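Local coordinates for protein folylpolyglutamate synthase (FolC) (Helicobacter pylori, PDB 6K8C) that probably joins glutamate to dihydropteroate and extends tetrahydrofolates with further glutamates at the expense of ATP, as a bifunctional ligase of folate biosynthesis, at residues A14-K19 and F122-L127; H83-R88 and R274-S279; L65-A70 and R90-G95; Q108-H113 and A129-K134; K157-F162 and L248-T253. One frame throughout, in Å; residues are numbered along the deposited sequence.

Contact 1 of 5, residues A14-K19 and F122-L127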
# COMPACT_ATOMS: atom_id res chain seq x y z
N ALA A 14 0.40 9.73 -21.53
CA ALA A 14 1.48 9.63 -22.50
C ALA A 14 2.83 9.95 -21.86
O ALA A 14 3.84 9.31 -22.19
CB ALA A 14 1.21 10.57 -23.68
N PHE A 15 2.86 10.92 -20.95
CA PHE A 15 4.12 11.27 -20.29
C PHE A 15 4.64 10.12 -19.44
O PHE A 15 5.85 9.87 -19.38
CB PHE A 15 3.93 12.53 -19.45
CG PHE A 15 5.21 13.14 -18.97
CD1 PHE A 15 6.13 13.66 -19.87
CD2 PHE A 15 5.49 13.23 -17.61
CE1 PHE A 15 7.31 14.24 -19.43
CE2 PHE A 15 6.66 13.82 -17.17
CZ PHE A 15 7.57 14.32 -18.08
N LEU A 16 3.74 9.41 -18.75
CA LEU A 16 4.17 8.27 -17.95
C LEU A 16 4.68 7.13 -18.83
O LEU A 16 5.58 6.39 -18.42
CB LEU A 16 3.04 7.78 -17.05
CG LEU A 16 2.62 8.75 -15.94
CD1 LEU A 16 1.46 8.20 -15.14
CD2 LEU A 16 3.81 9.04 -15.04
N GLU A 17 4.13 6.98 -20.03
CA GLU A 17 4.60 5.90 -20.89
C GLU A 17 6.01 6.14 -21.43
O GLU A 17 6.65 5.18 -21.88
CB GLU A 17 3.61 5.68 -22.04
CG GLU A 17 2.42 4.81 -21.62
CD GLU A 17 1.19 5.01 -22.48
OE1 GLU A 17 0.11 4.53 -22.08
OE2 GLU A 17 1.29 5.64 -23.56
N THR A 18 6.51 7.37 -21.38
CA THR A 18 7.92 7.64 -21.67
C THR A 18 8.83 7.30 -20.51
O THR A 18 10.06 7.43 -20.65
CB THR A 18 8.12 9.10 -22.05
OG1 THR A 18 8.12 9.91 -20.86
CG2 THR A 18 7.03 9.58 -23.00
N LYS A 19 8.29 6.89 -19.37
CA LYS A 19 9.08 6.47 -18.21
C LYS A 19 8.73 5.02 -17.92
O LYS A 19 7.94 4.74 -17.00
CB LYS A 19 8.83 7.37 -17.00
CG LYS A 19 9.03 8.85 -17.27
CD LYS A 19 8.28 9.70 -16.25
CE LYS A 19 8.58 11.19 -16.42
NZ LYS A 19 10.02 11.54 -16.63
N PHE A 122 8.38 6.63 -10.72
CA PHE A 122 7.99 6.84 -9.33
C PHE A 122 8.42 8.22 -8.83
O PHE A 122 7.71 8.82 -8.02
CB PHE A 122 8.57 5.75 -8.43
CG PHE A 122 8.15 5.87 -6.99
CD1 PHE A 122 6.84 5.59 -6.62
CD2 PHE A 122 9.04 6.28 -6.01
CE1 PHE A 122 6.44 5.71 -5.29
CE2 PHE A 122 8.65 6.40 -4.69
CZ PHE A 122 7.35 6.11 -4.33
N GLU A 123 9.56 8.73 -9.31
CA GLU A 123 9.97 10.08 -8.93
C GLU A 123 8.97 11.12 -9.41
O GLU A 123 8.69 12.09 -8.70
CB GLU A 123 11.38 10.37 -9.48
CG GLU A 123 12.47 9.59 -8.74
CD GLU A 123 13.80 9.59 -9.45
OE1 GLU A 123 13.89 10.13 -10.58
OE2 GLU A 123 14.77 9.05 -8.88
N TYR A 124 8.40 10.93 -10.60
CA TYR A 124 7.39 11.86 -11.09
C TYR A 124 6.10 11.77 -10.28
O TYR A 124 5.46 12.79 -9.99
CB TYR A 124 7.10 11.61 -12.57
CG TYR A 124 6.37 12.76 -13.22
CD1 TYR A 124 6.94 14.03 -13.29
CD2 TYR A 124 5.10 12.59 -13.75
CE1 TYR A 124 6.27 15.08 -13.88
CE2 TYR A 124 4.42 13.64 -14.35
CZ TYR A 124 5.02 14.88 -14.40
OH TYR A 124 4.35 15.93 -14.98
N ALA A 125 5.69 10.55 -9.91
CA ALA A 125 4.54 10.38 -9.03
C ALA A 125 4.74 11.13 -7.72
O ALA A 125 3.81 11.75 -7.20
CB ALA A 125 4.28 8.90 -8.77
N THR A 126 5.97 11.09 -7.19
CA THR A 126 6.27 11.80 -5.95
C THR A 126 6.08 13.30 -6.11
O THR A 126 5.47 13.96 -5.25
CB THR A 126 7.70 11.48 -5.50
OG1 THR A 126 7.83 10.07 -5.28
CG2 THR A 126 8.05 12.21 -4.20
N LEU A 127 6.58 13.88 -7.21
CA LEU A 127 6.39 15.31 -7.43
C LEU A 127 4.91 15.64 -7.61
O LEU A 127 4.45 16.69 -7.14
CB LEU A 127 7.18 15.78 -8.66
CG LEU A 127 8.71 15.75 -8.58
CD1 LEU A 127 9.30 16.41 -9.83
CD2 LEU A 127 9.22 16.43 -7.32
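Lys19 NZ is held by two backbone carbonyls, those of Ser116 and Cys119, and this grip fixes the lysine chain where it crosses the stem of Tyr124, with Lys19 CE 4.1 Å from Tyr124 CB. The main encounter is aromatic. Phe15 turns an edge to the face of Tyr124 in a T-shaped stack, centroids 4.8 Å apart and planes at 65°. Phe15 CE2 stands over the rim of the tyrosine ring, nearest to Tyr124 CZ at 3.4 Å. In this way helix 12-17, near the N-terminus, packs on helix 121-132 of the Mur ligase middle domain, a member of the P-loop NTPase clan. Both aromatic side chains leave their helices with CG anti to the backbone N (chi1 -167° for Phe15, -164° for Tyr124), which directs them toward each other, the chains (not the ring planes) crossing nearly perpendicularly. Leu16 adds a methyl, its CD2 4.0 Å from Tyr124 CD2. The tyrosine hydroxyl is tied to His107 ND1, and the His107 ring also meets Phe15.

Contact 2 of 5, residues H83-R88 and R274-S279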
# COMPACT_ATOMS: atom_id res chain seq x y z
N HIS A 83 -0.69 0.85 -7.90
CA HIS A 83 -2.13 0.97 -8.03
C HIS A 83 -2.70 -0.35 -8.54
O HIS A 83 -1.98 -1.19 -9.10
CB HIS A 83 -2.52 2.13 -8.95
CG HIS A 83 -2.05 1.99 -10.36
ND1 HIS A 83 -0.91 2.61 -10.83
CD2 HIS A 83 -2.57 1.33 -11.42
CE1 HIS A 83 -0.74 2.32 -12.11
NE2 HIS A 83 -1.74 1.54 -12.49
N VAL A 84 -3.99 -0.53 -8.33
CA VAL A 84 -4.68 -1.74 -8.76
C VAL A 84 -5.26 -1.54 -10.15
O VAL A 84 -4.93 -2.28 -11.08
CB VAL A 84 -5.78 -2.15 -7.77
CG1 VAL A 84 -6.49 -3.40 -8.25
CG2 VAL A 84 -5.21 -2.35 -6.37
N PHE A 85 -6.14 -0.55 -10.28
CA PHE A 85 -6.87 -0.31 -11.52
C PHE A 85 -6.40 0.94 -12.25
O PHE A 85 -6.13 0.88 -13.45
CB PHE A 85 -8.37 -0.21 -11.24
CG PHE A 85 -8.92 -1.36 -10.44
CD1 PHE A 85 -9.08 -2.61 -11.02
CD2 PHE A 85 -9.28 -1.19 -9.11
CE1 PHE A 85 -9.58 -3.67 -10.29
CE2 PHE A 85 -9.79 -2.25 -8.38
CZ PHE A 85 -9.94 -3.49 -8.97
N GLU A 86 -6.31 2.08 -11.55
CA GLU A 86 -5.96 3.35 -12.18
C GLU A 86 -4.81 4.01 -11.44
O GLU A 86 -4.70 3.89 -10.21
CB GLU A 86 -7.13 4.34 -12.22
CG GLU A 86 -8.44 3.80 -12.75
CD GLU A 86 -9.61 4.65 -12.32
OE1 GLU A 86 -9.49 5.90 -12.37
OE2 GLU A 86 -10.65 4.09 -11.92
N PHE A 87 -3.99 4.73 -12.19
CA PHE A 87 -2.86 5.47 -11.62
C PHE A 87 -3.31 6.44 -10.53
O PHE A 87 -2.59 6.64 -9.54
CB PHE A 87 -2.13 6.24 -12.74
CG PHE A 87 -0.96 7.06 -12.26
CD1 PHE A 87 0.25 6.46 -11.95
CD2 PHE A 87 -1.06 8.44 -12.14
CE1 PHE A 87 1.34 7.20 -11.52
CE2 PHE A 87 0.02 9.20 -11.70
CZ PHE A 87 1.22 8.58 -11.39
N ARG A 88 -4.48 7.07 -10.69
CA ARG A 88 -4.85 8.11 -9.74
C ARG A 88 -5.18 7.56 -8.35
O ARG A 88 -5.33 8.36 -7.42
CB ARG A 88 -6.02 8.94 -10.27
CG ARG A 88 -7.34 8.21 -10.33
CD ARG A 88 -8.32 9.00 -11.18
NE ARG A 88 -9.68 8.47 -11.10
CZ ARG A 88 -10.69 9.10 -10.52
NH1 ARG A 88 -11.89 8.53 -10.49
NH2 ARG A 88 -10.51 10.30 -9.98
N ARG A 274 -8.86 -4.14 -2.00
CA ARG A 274 -8.90 -4.98 -0.81
C ARG A 274 -10.35 -5.39 -0.58
O ARG A 274 -11.20 -4.53 -0.31
CB ARG A 274 -8.36 -4.23 0.42
CG ARG A 274 -6.84 -4.20 0.52
CD ARG A 274 -6.23 -3.22 -0.46
NE ARG A 274 -4.85 -2.89 -0.11
CZ ARG A 274 -4.16 -1.90 -0.66
NH1 ARG A 274 -4.71 -1.14 -1.59
NH2 ARG A 274 -2.91 -1.68 -0.27
N CYS A 275 -10.63 -6.69 -0.70
CA CYS A 275 -11.98 -7.21 -0.52
C CYS A 275 -12.99 -6.46 -1.38
O CYS A 275 -14.04 -6.01 -0.91
CB CYS A 275 -12.37 -7.17 0.95
SG CYS A 275 -13.40 -8.53 1.44
N GLU A 276 -12.66 -6.31 -2.66
CA GLU A 276 -13.40 -5.44 -3.57
C GLU A 276 -14.21 -6.27 -4.55
O GLU A 276 -13.66 -7.14 -5.24
CB GLU A 276 -12.46 -4.51 -4.32
CG GLU A 276 -13.17 -3.57 -5.29
CD GLU A 276 -12.53 -2.20 -5.34
OE1 GLU A 276 -12.62 -1.54 -6.39
OE2 GLU A 276 -11.93 -1.79 -4.32
N LEU A 277 -15.51 -6.02 -4.61
CA LEU A 277 -16.39 -6.67 -5.59
C LEU A 277 -16.29 -5.89 -6.89
O LEU A 277 -16.95 -4.87 -7.06
CB LEU A 277 -17.82 -6.71 -5.08
CG LEU A 277 -18.37 -8.01 -4.49
CD1 LEU A 277 -19.88 -7.89 -4.31
CD2 LEU A 277 -18.03 -9.21 -5.36
N LEU A 278 -15.46 -6.38 -7.81
CA LEU A 278 -15.37 -5.75 -9.13
C LEU A 278 -16.68 -5.89 -9.89
O LEU A 278 -17.08 -4.99 -10.63
CB LEU A 278 -14.22 -6.37 -9.93
CG LEU A 278 -13.98 -5.82 -11.34
CD1 LEU A 278 -13.44 -4.40 -11.28
CD2 LEU A 278 -13.02 -6.72 -12.11
N SER A 279 -17.36 -7.01 -9.72
CA SER A 279 -18.61 -7.29 -10.40
C SER A 279 -19.42 -8.18 -9.48
O SER A 279 -18.93 -8.59 -8.41
CB SER A 279 -18.36 -7.96 -11.76
OG SER A 279 -17.95 -9.30 -11.60
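Phe85 presents the far end of its ring to two side chains of 274-279. On one flank Phe85 CE2 lies 3.5 Å from Glu276 OE1, with the ring and carboxylate planes 37° apart; on the other Phe85 CE1 meets the methyl Leu278 CD1 at 4.1 Å. Glu276 comes from the direction opposite to the phenylalanine, and its other oxygen, OE2, is bonded to the backbone N of Gly273, which anchors the carboxylate beside the ring. Val84 CG1 sits over the centre of one face of the Phe85 ring, 3.4 Å above its plane. The loop is gathered round Glu89, whose OE1 takes the N-H of Val84 while OE2 takes those of Phe85 and Glu86. A salt bridge from Arg88 NE to Glu86 OE1, 2.9 Å, adds an internal tie. The contact joins a loop of the Mur ligase middle domain, between strands 76-79 and 91-93, to edge strand 276-279 of the glutamate ligase domain; Ile284 of strand 282-285 touches Phe85 and Leu278, and Tyr386 of helix 379-390 stacks edge-to-face on Phe85.

Contact 3 of 5, residues L65-A70 and R90-G95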
# COMPACT_ATOMS: atom_id res chain seq x y z
N LEU A 65 -4.45 6.57 9.55
CA LEU A 65 -3.98 7.87 10.02
C LEU A 65 -4.61 9.01 9.23
O LEU A 65 -5.05 10.01 9.81
CB LEU A 65 -2.45 7.92 9.92
CG LEU A 65 -1.77 9.25 10.28
CD1 LEU A 65 -2.07 9.66 11.70
CD2 LEU A 65 -0.27 9.14 10.07
N THR A 66 -4.65 8.87 7.90
CA THR A 66 -5.28 9.88 7.04
C THR A 66 -6.73 10.13 7.44
O THR A 66 -7.18 11.28 7.50
CB THR A 66 -5.20 9.43 5.57
OG1 THR A 66 -3.83 9.33 5.17
CG2 THR A 66 -5.91 10.43 4.65
N LEU A 67 -7.49 9.05 7.70
CA LEU A 67 -8.89 9.21 8.07
C LEU A 67 -9.04 9.90 9.42
O LEU A 67 -9.92 10.75 9.59
CB LEU A 67 -9.59 7.85 8.09
CG LEU A 67 -9.70 7.16 6.72
CD1 LEU A 67 -10.35 5.78 6.85
CD2 LEU A 67 -10.44 8.04 5.71
N LEU A 68 -8.19 9.55 10.39
CA LEU A 68 -8.26 10.19 11.70
C LEU A 68 -7.97 11.68 11.58
O LEU A 68 -8.66 12.51 12.19
CB LEU A 68 -7.28 9.53 12.67
CG LEU A 68 -7.60 8.09 13.10
CD1 LEU A 68 -6.36 7.42 13.66
CD2 LEU A 68 -8.74 8.06 14.10
N LEU A 69 -6.94 12.05 10.82
CA LEU A 69 -6.60 13.46 10.65
C LEU A 69 -7.72 14.20 9.94
O LEU A 69 -8.10 15.31 10.34
CB LEU A 69 -5.28 13.59 9.88
CG LEU A 69 -4.06 13.06 10.63
CD1 LEU A 69 -2.85 12.93 9.71
CD2 LEU A 69 -3.74 13.97 11.81
N ALA A 70 -8.28 13.60 8.88
CA ALA A 70 -9.39 14.23 8.17
C ALA A 70 -10.59 14.44 9.07
O ALA A 70 -11.33 15.42 8.91
CB ALA A 70 -9.78 13.38 6.96
N ARG A 90 -3.15 6.39 -6.49
CA ARG A 90 -1.98 6.72 -5.70
C ARG A 90 -2.13 8.01 -4.91
O ARG A 90 -1.28 8.29 -4.06
CB ARG A 90 -0.75 6.81 -6.63
CG ARG A 90 -0.35 5.46 -7.24
CD ARG A 90 0.55 5.64 -8.45
NE ARG A 90 0.83 4.37 -9.10
CZ ARG A 90 1.98 3.71 -9.00
NH1 ARG A 90 2.97 4.22 -8.27
NH2 ARG A 90 2.15 2.56 -9.63
N PHE A 91 -3.18 8.79 -5.16
CA PHE A 91 -3.34 10.10 -4.53
C PHE A 91 -4.73 10.18 -3.91
O PHE A 91 -5.72 10.43 -4.60
CB PHE A 91 -3.12 11.22 -5.54
CG PHE A 91 -1.94 11.00 -6.45
CD1 PHE A 91 -0.67 11.40 -6.08
CD2 PHE A 91 -2.11 10.39 -7.69
CE1 PHE A 91 0.42 11.20 -6.92
CE2 PHE A 91 -1.03 10.18 -8.54
CZ PHE A 91 0.24 10.59 -8.15
N PHE A 92 -4.80 9.96 -2.60
CA PHE A 92 -6.03 10.09 -1.82
C PHE A 92 -6.01 11.47 -1.19
O PHE A 92 -5.24 11.73 -0.27
CB PHE A 92 -6.11 8.99 -0.76
CG PHE A 92 -7.45 8.89 -0.07
CD1 PHE A 92 -8.50 8.21 -0.67
CD2 PHE A 92 -7.64 9.44 1.19
CE1 PHE A 92 -9.72 8.10 -0.04
CE2 PHE A 92 -8.87 9.33 1.83
CZ PHE A 92 -9.91 8.66 1.22
N LEU A 93 -6.84 12.38 -1.72
CA LEU A 93 -6.75 13.80 -1.40
C LEU A 93 -8.05 14.27 -0.76
O LEU A 93 -9.11 14.20 -1.39
CB LEU A 93 -6.44 14.61 -2.66
CG LEU A 93 -6.57 16.13 -2.55
CD1 LEU A 93 -5.54 16.69 -1.56
CD2 LEU A 93 -6.40 16.78 -3.92
N ASN A 94 -7.96 14.75 0.47
CA ASN A 94 -9.09 15.34 1.19
C ASN A 94 -10.31 14.42 1.16
O ASN A 94 -11.43 14.83 0.86
CB ASN A 94 -9.43 16.73 0.63
CG ASN A 94 -8.26 17.70 0.74
OD1 ASN A 94 -7.44 17.59 1.65
ND2 ASN A 94 -8.19 18.65 -0.19
N GLY A 95 -10.07 13.15 1.47
CA GLY A 95 -11.14 12.20 1.67
C GLY A 95 -11.58 11.40 0.46
O GLY A 95 -12.49 10.58 0.59
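Phe92 brings the edge of its ring up to Thr66, the threonine methyl CG2 lying near the ring plane, 4.0 Å from Phe92 CD2. The next residue of the helix reaches the same ring obliquely: Leu67 points its CB past the strand, but Leu67 CD2 swings round to within 4.4 Å of Phe92 CE2. With CG anti to the backbone N (chi1 -170°), the phenylalanine extends from the strand toward the helix. Thr66 is turned so that its methyl, not its hydroxyl, faces the ring; Thr66 OG1 folds back to the carbonyl of Gly62, one turn earlier, and so the polar atom is satisfied within its own helix. Arg63, from the same helix, makes a cation-pi contact with the Phe92 ring. This is helix-on-sheet packing of the P-loop NTPase fold. Helix 58-70 directly follows the glycine-rich P-loop after strand 48-53, and here it lies against the part of the sheet where strand 91-93 runs antiparallel to 76-79. The latter strand supplies Val76 and His78 as further neighbours of Thr66, and His78 also touches Phe92. Past the strand, Asn94 and Gly95 both take positive phi (51° and 93°), close to a type I' turn, as the chain doubles back into strand 96-97. Gly95 passes near Ala70 at the end of the helix.

Contact 4 of 5, residues Q108-H113 and A129-K134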
# COMPACT_ATOMS: atom_id res chain seq x y z
N GLN A 108 0.29 19.23 -15.93
CA GLN A 108 0.50 20.30 -16.91
C GLN A 108 1.46 21.35 -16.38
O GLN A 108 2.26 21.91 -17.14
CB GLN A 108 -0.84 20.93 -17.30
CG GLN A 108 -1.59 20.17 -18.38
CD GLN A 108 -0.70 19.77 -19.55
OE1 GLN A 108 0.08 20.58 -20.05
NE2 GLN A 108 -0.84 18.53 -20.00
N GLN A 109 1.42 21.63 -15.07
CA GLN A 109 2.35 22.59 -14.49
C GLN A 109 3.77 22.02 -14.42
O GLN A 109 4.75 22.76 -14.61
CB GLN A 109 1.89 23.01 -13.10
CG GLN A 109 0.50 23.62 -13.05
CD GLN A 109 0.11 24.04 -11.64
OE1 GLN A 109 -0.91 23.60 -11.11
NE2 GLN A 109 0.92 24.91 -11.04
N LEU A 110 3.90 20.72 -14.15
CA LEU A 110 5.22 20.13 -13.95
C LEU A 110 5.96 19.88 -15.27
O LEU A 110 7.18 20.05 -15.33
CB LEU A 110 5.10 18.80 -13.20
CG LEU A 110 4.79 18.83 -11.70
CD1 LEU A 110 4.70 17.41 -11.18
CD2 LEU A 110 5.87 19.61 -10.97
N GLN A 111 5.24 19.44 -16.30
CA GLN A 111 5.89 18.83 -17.46
C GLN A 111 6.81 19.78 -18.21
O GLN A 111 7.70 19.31 -18.94
CB GLN A 111 4.83 18.26 -18.41
CG GLN A 111 3.74 19.25 -18.80
CD GLN A 111 4.18 20.20 -19.90
OE1 GLN A 111 4.98 19.83 -20.76
NE2 GLN A 111 3.67 21.42 -19.87
N SER A 112 6.64 21.09 -18.06
CA SER A 112 7.44 22.05 -18.81
C SER A 112 8.83 22.25 -18.23
O SER A 112 9.60 23.05 -18.78
CB SER A 112 6.72 23.40 -18.90
OG SER A 112 6.08 23.71 -17.67
N HIS A 113 9.19 21.57 -17.15
CA HIS A 113 10.48 21.77 -16.51
C HIS A 113 11.39 20.58 -16.76
O HIS A 113 10.94 19.43 -16.83
CB HIS A 113 10.31 21.99 -15.01
CG HIS A 113 9.48 23.19 -14.67
ND1 HIS A 113 10.02 24.35 -14.16
CD2 HIS A 113 8.15 23.41 -14.78
CE1 HIS A 113 9.06 25.23 -13.97
NE2 HIS A 113 7.91 24.69 -14.33
N ALA A 129 2.46 14.13 -6.16
CA ALA A 129 1.89 14.13 -4.82
C ALA A 129 2.17 15.45 -4.10
O ALA A 129 1.27 16.02 -3.47
CB ALA A 129 2.43 12.95 -4.01
N VAL A 130 3.40 15.95 -4.19
CA VAL A 130 3.74 17.21 -3.53
C VAL A 130 2.95 18.36 -4.14
O VAL A 130 2.48 19.25 -3.43
CB VAL A 130 5.26 17.46 -3.61
CG1 VAL A 130 5.61 18.79 -2.91
CG2 VAL A 130 6.02 16.31 -3.00
N MET A 131 2.80 18.36 -5.47
CA MET A 131 2.01 19.40 -6.12
C MET A 131 0.56 19.36 -5.64
O MET A 131 -0.04 20.40 -5.33
CB MET A 131 2.07 19.24 -7.64
CG MET A 131 3.33 19.81 -8.28
SD MET A 131 3.43 21.61 -8.19
CE MET A 131 2.01 22.08 -9.18
N LEU A 132 -0.01 18.16 -5.58
CA LEU A 132 -1.40 18.01 -5.16
C LEU A 132 -1.60 18.38 -3.69
O LEU A 132 -2.72 18.74 -3.32
CB LEU A 132 -1.87 16.58 -5.40
CG LEU A 132 -2.00 16.17 -6.86
CD1 LEU A 132 -2.25 14.67 -6.96
CD2 LEU A 132 -3.12 16.95 -7.52
N ALA A 133 -0.56 18.29 -2.87
CA ALA A 133 -0.66 18.54 -1.43
C ALA A 133 -0.22 19.95 -1.05
O ALA A 133 -0.01 20.21 0.14
CB ALA A 133 0.16 17.51 -0.66
N LYS A 134 -0.10 20.85 -2.03
CA LYS A 134 0.41 22.20 -1.78
C LYS A 134 -0.30 22.89 -0.62
O LYS A 134 0.35 23.56 0.20
CB LYS A 134 0.25 23.04 -3.06
CG LYS A 134 0.69 24.49 -2.93
CD LYS A 134 0.14 25.31 -4.10
CE LYS A 134 1.11 26.40 -4.53
NZ LYS A 134 1.56 27.23 -3.38
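Met131 and Leu110 lie alongside each other, pointing opposite ways, in a contact between helices 121-132 and 100-110. These belong to the helical layer packed against strand 76-79 of the alpha/beta sheet in the Mur ligase middle domain; Leu77 and Phe79 of that strand touch helix 121-132. The two helices are joined through the short helix 114-118, and the two side chains meet near the ends of both. The methionine uses its CG against the leucine fork: Met131 CG is 3.7 Å from Leu110 CD2 and 4.0 Å from Leu110 CD1. Beyond that point its chain doubles over, chi2 and chi3 both near -65°, and turns up to Gln109. Met131 CE crosses the glutamine at a slant, 4.0 Å from Gln109 CB and 3.7 Å from the carboxamide carbon Gln109 CD. Phe38 of helix 28-41 packs on both Leu110 and Met131, and Ala106 lies beside the methionine. The leucine sits at the last turn of its helix and begins a type I turn, in which His113 N bonds to Leu110 O at 3.1 Å. A side chain also folds back at this end: Gln111 NE2 donates to Gln108 O over 3.1 Å, the N-H at 158°, in the carbonyl plane and on a lone pair.

Contact 5 of 5, residues K157-F162 and L248-T253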
# COMPACT_ATOMS: atom_id res chain seq x y z
N LYS A 157 10.82 15.52 6.90
CA LYS A 157 9.82 14.70 7.56
C LYS A 157 9.56 15.21 8.97
O LYS A 157 10.49 15.55 9.70
CB LYS A 157 10.24 13.23 7.60
CG LYS A 157 11.62 12.99 8.17
CD LYS A 157 11.92 11.50 8.26
CE LYS A 157 11.99 10.88 6.87
NZ LYS A 157 13.40 10.77 6.40
N THR A 158 8.28 15.28 9.33
CA THR A 158 7.89 15.51 10.71
C THR A 158 7.96 14.22 11.52
O THR A 158 8.37 14.22 12.69
CB THR A 158 6.48 16.09 10.75
OG1 THR A 158 6.41 17.22 9.88
CG2 THR A 158 6.09 16.49 12.16
N LEU A 159 7.56 13.10 10.91
CA LEU A 159 7.39 11.85 11.64
C LEU A 159 7.58 10.70 10.67
O LEU A 159 7.15 10.79 9.52
CB LEU A 159 6.00 11.79 12.28
CG LEU A 159 5.58 10.52 13.00
CD1 LEU A 159 6.33 10.40 14.31
CD2 LEU A 159 4.07 10.55 13.22
N SER A 160 8.23 9.64 11.12
CA SER A 160 8.28 8.38 10.40
C SER A 160 7.44 7.35 11.14
O SER A 160 7.42 7.32 12.37
CB SER A 160 9.71 7.87 10.25
OG SER A 160 10.52 8.81 9.55
N VAL A 161 6.73 6.51 10.39
CA VAL A 161 6.00 5.37 10.94
C VAL A 161 6.59 4.12 10.32
O VAL A 161 6.50 3.93 9.10
CB VAL A 161 4.49 5.46 10.67
CG1 VAL A 161 3.80 4.22 11.20
CG2 VAL A 161 3.91 6.71 11.32
N PHE A 162 7.20 3.26 11.14
CA PHE A 162 7.78 2.02 10.65
C PHE A 162 6.80 0.89 10.91
O PHE A 162 6.64 0.45 12.05
CB PHE A 162 9.13 1.76 11.31
CG PHE A 162 10.20 2.73 10.88
CD1 PHE A 162 10.78 2.62 9.62
CD2 PHE A 162 10.61 3.75 11.72
CE1 PHE A 162 11.76 3.52 9.21
CE2 PHE A 162 11.59 4.64 11.32
CZ PHE A 162 12.17 4.53 10.05
N LEU A 248 -3.15 5.13 15.33
CA LEU A 248 -3.64 5.92 16.45
C LEU A 248 -2.49 6.55 17.23
O LEU A 248 -2.57 7.71 17.64
CB LEU A 248 -4.51 5.06 17.36
CG LEU A 248 -5.36 5.77 18.42
CD1 LEU A 248 -6.33 6.74 17.78
CD2 LEU A 248 -6.09 4.75 19.28
N LYS A 249 -1.42 5.78 17.45
CA LYS A 249 -0.25 6.34 18.13
C LYS A 249 0.37 7.47 17.33
O LYS A 249 0.81 8.48 17.90
CB LYS A 249 0.78 5.24 18.38
CG LYS A 249 1.92 5.66 19.30
CD LYS A 249 1.38 6.09 20.66
CE LYS A 249 2.27 5.63 21.79
NZ LYS A 249 1.62 5.83 23.11
N ALA A 250 0.44 7.32 16.01
CA ALA A 250 0.90 8.41 15.15
C ALA A 250 0.02 9.63 15.31
O ALA A 250 0.51 10.76 15.47
CB ALA A 250 0.94 7.95 13.69
N PHE A 251 -1.30 9.42 15.26
CA PHE A 251 -2.26 10.51 15.43
C PHE A 251 -2.04 11.25 16.74
O PHE A 251 -1.96 12.48 16.78
CB PHE A 251 -3.69 9.94 15.37
CG PHE A 251 -4.77 10.95 15.66
CD1 PHE A 251 -5.29 11.74 14.65
CD2 PHE A 251 -5.27 11.09 16.95
CE1 PHE A 251 -6.29 12.67 14.92
CE2 PHE A 251 -6.27 12.01 17.22
CZ PHE A 251 -6.78 12.80 16.20
N GLU A 252 -1.94 10.50 17.84
CA GLU A 252 -1.73 11.11 19.15
C GLU A 252 -0.37 11.81 19.23
O GLU A 252 -0.23 12.80 19.96
CB GLU A 252 -1.85 10.05 20.25
CG GLU A 252 -3.22 9.38 20.27
CD GLU A 252 -3.29 8.19 21.22
OE1 GLU A 252 -2.23 7.74 21.70
OE2 GLU A 252 -4.42 7.71 21.49
N THR A 253 0.64 11.30 18.52
CA THR A 253 1.95 11.94 18.55
C THR A 253 1.94 13.26 17.78
O THR A 253 2.59 14.23 18.19
CB THR A 253 3.01 10.99 17.97
OG1 THR A 253 3.02 9.77 18.73
CG2 THR A 253 4.40 11.62 18.04
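Strand 159-162 and helix 248-253 run almost antiparallel, at 167°, with their axes 10.0 Å apart and the CA atoms of Val161 and Ala250 7.3 Å from each other. This is the layered alpha/beta packing of the P-loop NTPase fold, a helix packed along the face of the parallel strands and running back against their direction; strand 159-162 lies between 48-53 and 191-194. Leu159 and Val161, two apart in the strand, put their side chains on the same face, and both meet the same methyl: Ala250 CB is 4.1 Å from Leu159 CD2 and 4.0 Å from Val161 CG2. Leu65 of helix 58-70 also packs on Ala250. One turn further on, Thr253 offers its methyl, CG2, to Leu159 CD1 at 4.4 Å. Its hydroxyl is engaged within the helix: Thr253 OG1 donates to Lys249 O at 2.7 Å, while Thr253 N reaches the same oxygen from the opposite face of the carbonyl plane.

How the contacts relate
Contacts 3, 4 and 5 are buried, contact 1 is partly so and contact 2 lies at the surface. Contacts 3 and 5 set helices 58-70 and 241-254 on the same sheet with aliphatic groups, apart from the ring of Phe92, and Phe251 packs between the two helices on Leu65, Leu68 and Leu69. Contacts 1 and 4 share helix 121-132 and are about 11 Å apart between centres; one is aromatic, the other built on methionine and leucine. Contact 2 stands apart in bridging two domains and setting a carboxylate beside a ring, yet Phe87 reaches Leu16 and Ala125 of contact 1, and His83 ND1 probably bonds to Arg90 NE of contact 3.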